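Local coordinates for protein acetylxylan esterase / glucomannan deacetylase (Cellvibrio japonicus, PDB 2WAA) that removes acetyl groups from acetylated xylan and glucomannan, as a family 2 carbohydrate esterase taking part in plant cell wall degradation, at residues R164-D176 and H322-R334. Numbering follows the deposited sequence.
Sequences RESYGMLTAKALD and HAAMARELTPQLR
Tyr167 N, in the first turn of helix 167-174, donates to His322 ND1 at 2.9 Å; the donor lies 10° out of the imidazole plane, which helps hold the imidazole at its rotation, and His322 lies near the inferred catalytic His316. At the other end Arg334 NH2 reaches Ala174 O in a weak bond, N-H...O angle 134°, while Leu175 CD2 lies over one guanidinium face and NH1 bonds to Trp339 O.

Apolar packing fills the space between. Met325, bent at chi3, lays CE over one face of the Tyr167 ring, 3.8 Å from its centroid, a CH-pi contact; SD, oblique to the ring, adds the Met-aromatic contact. Leu329 CD2 meets the ring's CD1 edge. Tyr167 and Thr171 act as knobs in holes of helix 322-334. Thr171 OG1 donates to Tyr167 O at 2.7 Å, which leaves CG2 directed at Leu333 CD1, 3.6 Å away. Leu170 CB and Ala326 CB touch at 3.7 Å.

The axes of the two segments approach to 8.3 Å and cross at -45°, and the pair flanks the parallel sheet of the SGNH-type hydrolase domain: Ala172 and Leu175 rest on strand 133-139, Leu333 on strand 228-231.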
loop_
_atom_site.group_PDB
_atom_site.type_symbol
_atom_site.label_atom_id
_atom_site.label_comp_id
_atom_site.label_asym_id
_atom_site.label_seq_id
_atom_site.Cartn_x
_atom_site.Cartn_y
_atom_site.Cartn_z
ATOM N N ARG A 164 -5.384 -3.976 -4.684
ATOM C CA ARG A 164 -5.104 -4.100 -6.127
ATOM C C ARG A 164 -5.878 -3.078 -6.948
ATOM O O ARG A 164 -5.402 -2.630 -7.998
ATOM C CB ARG A 164 -5.570 -5.464 -6.686
ATOM C CG ARG A 164 -4.687 -6.659 -6.611
ATOM C CD ARG A 164 -5.583 -7.994 -6.691
ATOM N NE ARG A 164 -6.746 -7.845 -7.593
ATOM C CZ ARG A 164 -8.053 -7.950 -7.273
ATOM N NH1 ARG A 164 -8.528 -8.251 -6.033
ATOM N NH2 ARG A 164 -8.926 -7.754 -8.238
ATOM N N GLU A 165 -7.113 -2.780 -6.506
ATOM C CA GLU A 165 -7.991 -1.867 -7.222
ATOM C C GLU A 165 -8.031 -0.465 -6.649
ATOM O O GLU A 165 -8.851 0.370 -7.075
ATOM C CB GLU A 165 -9.402 -2.471 -7.330
ATOM C CG GLU A 165 -9.281 -3.721 -8.201
ATOM C CD GLU A 165 -10.583 -4.348 -8.532
ATOM O OE1 GLU A 165 -11.106 -5.096 -7.688
ATOM O OE2 GLU A 165 -11.075 -4.080 -9.655
ATOM N N SER A 166 -7.115 -0.190 -5.730
ATOM C CA SER A 166 -6.970 1.172 -5.200
ATOM C C SER A 166 -6.243 2.081 -6.207
ATOM O O SER A 166 -5.449 1.601 -7.039
ATOM C CB SER A 166 -6.232 1.129 -3.851
ATOM O OG SER A 166 -4.828 0.846 -4.039
ATOM N N TYR A 167 -6.476 3.404 -6.126
ATOM C CA TYR A 167 -5.923 4.286 -7.118
ATOM C C TYR A 167 -4.389 4.190 -7.168
ATOM O O TYR A 167 -3.803 4.320 -8.255
ATOM C CB TYR A 167 -6.357 5.754 -6.898
ATOM C CG TYR A 167 -5.563 6.430 -5.796
ATOM C CD1 TYR A 167 -4.447 7.200 -6.113
ATOM C CD2 TYR A 167 -5.913 6.260 -4.441
ATOM C CE1 TYR A 167 -3.653 7.854 -5.095
ATOM C CE2 TYR A 167 -5.139 6.878 -3.413
ATOM C CZ TYR A 167 -4.016 7.676 -3.778
ATOM O OH TYR A 167 -3.270 8.287 -2.797
ATOM N N GLY A 168 -3.754 3.967 -6.017
ATOM C CA GLY A 168 -2.272 3.920 -5.954
ATOM C C GLY A 168 -1.741 2.725 -6.754
ATOM O O GLY A 168 -0.796 2.874 -7.532
ATOM N N MET A 169 -2.379 1.570 -6.600
ATOM C CA MET A 169 -1.945 0.385 -7.368
ATOM C C MET A 169 -2.326 0.467 -8.853
ATOM O O MET A 169 -1.523 0.074 -9.717
ATOM C CB MET A 169 -2.374 -0.926 -6.718
ATOM C CG MET A 169 -1.847 -1.071 -5.257
ATOM S SD MET A 169 -1.743 -2.830 -4.751
ATOM C CE MET A 169 -0.089 -3.275 -5.269
ATOM N N LEU A 170 -3.496 1.041 -9.155
ATOM C CA LEU A 170 -3.893 1.206 -10.571
ATOM C C LEU A 170 -2.975 2.183 -11.272
ATOM O O LEU A 170 -2.624 1.940 -12.420
ATOM C CB LEU A 170 -5.333 1.733 -10.697
ATOM C CG LEU A 170 -6.372 0.730 -10.220
ATOM C CD1 LEU A 170 -7.718 1.412 -10.225
ATOM C CD2 LEU A 170 -6.359 -0.472 -11.135
ATOM N N THR A 171 -2.590 3.281 -10.588
ATOM C CA THR A 171 -1.690 4.277 -11.136
ATOM C C THR A 171 -0.290 3.664 -11.409
ATOM O O THR A 171 0.275 3.894 -12.484
ATOM C CB THR A 171 -1.592 5.493 -10.206
ATOM O OG1 THR A 171 -2.904 6.105 -10.091
ATOM C CG2 THR A 171 -0.620 6.510 -10.733
ATOM N N ALA A 172 0.240 2.924 -10.432
ATOM C CA ALA A 172 1.539 2.232 -10.586
ATOM C C ALA A 172 1.511 1.265 -11.764
ATOM O O ALA A 172 2.474 1.242 -12.550
ATOM C CB ALA A 172 1.935 1.499 -9.307
ATOM N N LYS A 173 0.443 0.499 -11.879
ATOM C CA LYS A 173 0.276 -0.442 -13.020
ATOM C C LYS A 173 0.272 0.318 -14.357
ATOM O O LYS A 173 1.051 0.007 -15.275
ATOM C CB LYS A 173 -1.025 -1.239 -12.886
ATOM C CG LYS A 173 -1.250 -2.240 -14.014
ATOM C CD LYS A 173 -2.596 -2.903 -13.767
ATOM C CE LYS A 173 -2.715 -4.228 -14.530
ATOM N NZ LYS A 173 -3.243 -3.917 -15.881
ATOM N N ALA A 174 -0.551 1.357 -14.461
ATOM C CA ALA A 174 -0.504 2.203 -15.674
ATOM C C ALA A 174 0.901 2.766 -15.992
ATOM O O ALA A 174 1.304 2.871 -17.180
ATOM C CB ALA A 174 -1.592 3.310 -15.586
ATOM N N LEU A 175 1.699 3.091 -14.962
ATOM C CA LEU A 175 3.008 3.660 -15.169
ATOM C C LEU A 175 4.131 2.602 -15.245
ATOM O O LEU A 175 5.302 2.977 -15.218
ATOM C CB LEU A 175 3.363 4.642 -14.032
ATOM C CG LEU A 175 2.437 5.853 -13.943
ATOM C CD1 LEU A 175 2.742 6.673 -12.715
ATOM C CD2 LEU A 175 2.585 6.654 -15.227
ATOM N N ASP A 176 3.751 1.327 -15.297
ATOM C CA ASP A 176 4.722 0.191 -15.321
ATOM C C ASP A 176 5.739 0.334 -14.201
ATOM O O ASP A 176 6.961 0.348 -14.418
ATOM C CB ASP A 176 5.464 0.138 -16.667
ATOM C CG ASP A 176 6.204 -1.194 -16.885
ATOM O OD1 ASP A 176 5.870 -2.218 -16.234
ATOM O OD2 ASP A 176 7.108 -1.200 -17.724
ATOM N N HIS A 322 -12.100 5.192 -7.472
ATOM C CA HIS A 322 -10.648 4.919 -7.485
ATOM C C HIS A 322 -10.109 4.789 -8.910
ATOM O O HIS A 322 -9.025 5.239 -9.214
ATOM C CB HIS A 322 -10.339 3.648 -6.697
ATOM C CG HIS A 322 -10.149 3.886 -5.231
ATOM N ND1 HIS A 322 -8.905 4.039 -4.653
ATOM C CD2 HIS A 322 -11.056 4.006 -4.225
ATOM C CE1 HIS A 322 -9.046 4.262 -3.351
ATOM N NE2 HIS A 322 -10.348 4.244 -3.061
ATOM N N ALA A 323 -10.862 4.123 -9.793
ATOM C CA ALA A 323 -10.444 4.025 -11.193
ATOM C C ALA A 323 -10.372 5.418 -11.822
ATOM O O ALA A 323 -9.403 5.741 -12.523
ATOM C CB ALA A 323 -11.433 3.112 -11.973
ATOM N N ALA A 324 -11.359 6.261 -11.502
ATOM C CA ALA A 324 -11.357 7.644 -12.019
ATOM C C ALA A 324 -10.139 8.402 -11.490
ATOM O O ALA A 324 -9.512 9.182 -12.224
ATOM C CB ALA A 324 -12.648 8.366 -11.665
ATOM N N MET A 325 -9.803 8.182 -10.204
ATOM C CA MET A 325 -8.730 8.890 -9.590
ATOM C C MET A 325 -7.392 8.540 -10.293
ATOM O O MET A 325 -6.563 9.408 -10.547
ATOM C CB MET A 325 -8.649 8.526 -8.080
ATOM C CG MET A 325 -9.798 9.089 -7.245
ATOM S SD MET A 325 -9.711 8.401 -5.563
ATOM C CE MET A 325 -8.128 8.911 -5.063
ATOM N N ALA A 326 -7.220 7.269 -10.653
ATOM C CA ALA A 326 -6.003 6.878 -11.320
ATOM C C ALA A 326 -5.958 7.517 -12.702
ATOM O O ALA A 326 -4.910 7.976 -13.129
ATOM C CB ALA A 326 -5.923 5.314 -11.414
ATOM N N ARG A 327 -7.095 7.554 -13.402
ATOM C CA ARG A 327 -7.149 8.225 -14.730
ATOM C C ARG A 327 -6.844 9.740 -14.689
ATOM O O ARG A 327 -6.313 10.325 -15.678
ATOM C CB ARG A 327 -8.508 7.965 -15.390
ATOM C CG ARG A 327 -8.708 6.504 -15.775
ATOM C CD ARG A 327 -9.953 6.377 -16.661
ATOM N NE ARG A 327 -11.180 6.808 -15.993
ATOM C CZ ARG A 327 -12.014 5.974 -15.363
ATOM N NH1 ARG A 327 -11.752 4.679 -15.314
ATOM N NH2 ARG A 327 -13.103 6.441 -14.791
ATOM N N GLU A 328 -7.168 10.409 -13.577
ATOM C CA GLU A 328 -6.904 11.834 -13.461
ATOM C C GLU A 328 -5.474 12.117 -13.074
ATOM O O GLU A 328 -4.888 13.102 -13.510
ATOM C CB GLU A 328 -7.810 12.473 -12.403
ATOM C CG GLU A 328 -9.180 12.824 -12.862
ATOM C CD GLU A 328 -9.853 13.755 -11.874
ATOM O OE1 GLU A 328 -9.322 13.960 -10.756
ATOM O OE2 GLU A 328 -10.906 14.305 -12.213
ATOM N N LEU A 329 -4.926 11.247 -12.226
ATOM C CA LEU A 329 -3.607 11.458 -11.644
ATOM C C LEU A 329 -2.521 11.036 -12.651
ATOM O O LEU A 329 -1.520 11.714 -12.799
ATOM C CB LEU A 329 -3.487 10.609 -10.374
ATOM C CG LEU A 329 -2.121 10.464 -9.723
ATOM C CD1 LEU A 329 -1.616 11.884 -9.336
ATOM C CD2 LEU A 329 -2.216 9.590 -8.490
ATOM N N THR A 330 -2.737 9.894 -13.310
ATOM C CA THR A 330 -1.703 9.238 -14.132
ATOM C C THR A 330 -1.130 10.199 -15.180
ATOM O O THR A 330 0.086 10.368 -15.243
ATOM C CB THR A 330 -2.228 7.900 -14.740
ATOM O OG1 THR A 330 -2.486 6.965 -13.656
ATOM C CG2 THR A 330 -1.166 7.298 -15.692
ATOM N N PRO A 331 -1.997 10.901 -15.942
ATOM C CA PRO A 331 -1.458 11.841 -16.954
ATOM C C PRO A 331 -0.575 12.965 -16.396
ATOM O O PRO A 331 0.401 13.361 -17.041
ATOM C CB PRO A 331 -2.725 12.453 -17.602
ATOM C CG PRO A 331 -3.848 11.533 -17.266
ATOM C CD PRO A 331 -3.465 10.810 -15.973
ATOM N N GLN A 332 -0.919 13.466 -15.207
ATOM C CA GLN A 332 -0.138 14.486 -14.568
ATOM C C GLN A 332 1.217 13.921 -14.132
ATOM O O GLN A 332 2.243 14.589 -14.314
ATOM C CB GLN A 332 -0.885 15.064 -13.371
ATOM C CG GLN A 332 -2.211 15.745 -13.753
ATOM C CD GLN A 332 -2.910 16.311 -12.505
ATOM O OE1 GLN A 332 -2.478 17.329 -11.940
ATOM N NE2 GLN A 332 -3.978 15.644 -12.067
ATOM N N LEU A 333 1.220 12.705 -13.548
ATOM C CA LEU A 333 2.456 12.031 -13.197
ATOM C C LEU A 333 3.340 11.780 -14.436
ATOM O O LEU A 333 4.591 11.899 -14.361
ATOM C CB LEU A 333 2.155 10.721 -12.488
ATOM C CG LEU A 333 1.407 10.917 -11.180
ATOM C CD1 LEU A 333 1.246 9.560 -10.431
ATOM C CD2 LEU A 333 2.145 11.916 -10.238
ATOM N N ARG A 334 2.727 11.434 -15.553
ATOM C CA ARG A 334 3.579 11.262 -16.760
ATOM C C ARG A 334 4.360 12.549 -17.083
ATOM O O ARG A 334 5.547 12.496 -17.482
ATOM C CB ARG A 334 2.765 10.847 -17.993
ATOM C CG ARG A 334 2.048 9.503 -17.831
ATOM C CD ARG A 334 1.639 8.924 -19.187
ATOM N NE ARG A 334 0.926 7.644 -19.033
ATOM C CZ ARG A 334 1.515 6.452 -18.948
ATOM N NH1 ARG A 334 2.846 6.363 -18.996
ATOM N NH2 ARG A 334 0.769 5.355 -18.809
#